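Uncharacterized protein (Bacteroides caccae, PDB 3NO2) is of unknown function but folds as a six-bladed beta-propeller, with part of its sequence related to the Mal s 1 allergenic protein-like family. Local coordinates at residues A72-C77 against V92-H97. Residues are numbered along the deposited sequence; the frame is centred on the assembly and turned at random. Where two conformers were deposited one is given.
Sequences AAPAGC and VAWCGH
P74 lies over one face of the W94 indole, its pyrrolidine ring crossing the aromatic side chain at about a right angle. The evidence for a CH-pi contact is direct: P74 CD stands 3.4 Å from the centroid of the six-membered ring of W94 and 17° off the ring normal. Its closest carbon is W94 CE2, 3.3 Å from P74 CD, while P74 CG settles farther out, 3.5 Å from W94 CZ2. C77 meets the pyrrole part of the same indole. In the conformer described, one of two, its sulfur approaches obliquely, with C77 SG 4.0 Å from the centroid of the five-membered ring of W94 and 45° off the normal, a sulfur-aromatic contact reaching CD1 and NE1; its place is to that extent less certain. The chi1 of C77, -68°, sets SG beside its own backbone N and anti to the carbonyl carbon. C77 CB also packs 3.2 Å from C95 O, the point where the loop comes down on the backbone of the strand; in the same conformer C77 SG lies 4.0 Å from G96 CA, a residue without a side chain in the way.

Behind these contacts, a type II turn from P74 to C77 brings both residues to the indole, closed by the hydrogen bond from C77 N to P74 O at 2.9 Å. On the other partner, the W94 side chain also touches M79, T100 and L102. Backbone bonds tie A73 to K56 and W94 to T100. The contact thus packs the linker between strands 67-72 and 78-84, edge strands of successive four-stranded antiparallel sheets, the last of one and the first of the next, against strand 90-95, the neighbour of 78-84 in its sheet: a blade-to-blade connection of the six-bladed beta-propeller.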
# COMPACT_ATOMS: atom_id res chain seq x y z
N ALA A 72 6.21 9.19 15.60
CA ALA A 72 4.84 9.65 15.76
C ALA A 72 4.46 10.63 14.68
O ALA A 72 5.27 11.50 14.28
CB ALA A 72 4.68 10.28 17.15
N ALA A 73 3.23 10.55 14.17
CA ALA A 73 2.65 11.62 13.39
C ALA A 73 2.28 12.78 14.32
O ALA A 73 1.82 12.54 15.44
CB ALA A 73 1.44 11.17 12.66
N PRO A 74 2.41 14.02 13.86
CA PRO A 74 1.91 15.13 14.66
C PRO A 74 0.41 15.08 14.86
O PRO A 74 -0.28 14.41 14.12
CB PRO A 74 2.33 16.37 13.84
CG PRO A 74 3.46 15.91 12.99
CD PRO A 74 3.12 14.48 12.66
N ALA A 75 -0.11 15.78 15.87
CA ALA A 75 -1.54 15.75 16.13
C ALA A 75 -2.36 16.08 14.89
O ALA A 75 -2.08 17.07 14.18
CB ALA A 75 -1.89 16.75 17.29
N GLY A 76 -3.38 15.28 14.64
CA GLY A 76 -4.28 15.48 13.51
C GLY A 76 -3.73 14.97 12.19
O GLY A 76 -4.46 14.95 11.19
N CYS A 77 -2.44 14.60 12.15
CA CYS A 77 -1.81 14.06 10.93
C CYS A 77 -2.10 12.58 10.89
O CYS A 77 -2.48 11.97 11.90
CB CYS A 77 -0.31 14.33 10.90
SG CYS A 77 0.15 16.08 10.72
N VAL A 92 8.53 6.66 4.97
CA VAL A 92 7.25 6.83 5.66
C VAL A 92 6.68 8.19 5.33
O VAL A 92 7.41 9.09 4.92
CB VAL A 92 7.39 6.64 7.17
CG1 VAL A 92 7.93 5.23 7.53
CG2 VAL A 92 8.24 7.76 7.82
N ALA A 93 5.40 8.41 5.52
CA ALA A 93 4.80 9.70 5.20
C ALA A 93 3.48 9.89 5.94
O ALA A 93 2.72 8.94 6.10
CB ALA A 93 4.57 9.89 3.67
N TRP A 94 3.21 11.15 6.30
CA TRP A 94 1.96 11.52 6.91
C TRP A 94 1.20 12.57 6.12
O TRP A 94 1.75 13.54 5.59
CB TRP A 94 2.11 11.92 8.39
CG TRP A 94 2.79 13.21 8.72
CD1 TRP A 94 2.34 14.48 8.54
CD2 TRP A 94 4.06 13.33 9.38
NE1 TRP A 94 3.24 15.39 9.04
CE2 TRP A 94 4.30 14.70 9.57
CE3 TRP A 94 4.99 12.41 9.84
CZ2 TRP A 94 5.46 15.17 10.20
CZ3 TRP A 94 6.15 12.89 10.50
CH2 TRP A 94 6.36 14.25 10.64
N CYS A 95 -0.11 12.35 6.06
CA CYS A 95 -1.07 13.33 5.61
C CYS A 95 -1.18 14.43 6.63
O CYS A 95 -1.14 14.16 7.84
CB CYS A 95 -2.44 12.67 5.44
SG CYS A 95 -2.37 11.20 4.34
N GLY A 96 -1.31 15.66 6.17
CA GLY A 96 -1.43 16.80 7.09
C GLY A 96 -1.20 18.10 6.36
O GLY A 96 -1.47 18.24 5.15
N HIS A 97 -0.71 19.09 7.12
CA HIS A 97 -0.51 20.48 6.64
C HIS A 97 0.77 21.03 7.28
O HIS A 97 0.70 21.67 8.35
CB HIS A 97 -1.72 21.33 6.99
CG HIS A 97 -2.95 20.86 6.29
ND1 HIS A 97 -3.08 20.95 4.93
CD2 HIS A 97 -4.07 20.24 6.74
CE1 HIS A 97 -4.22 20.40 4.56
NE2 HIS A 97 -4.84 19.96 5.63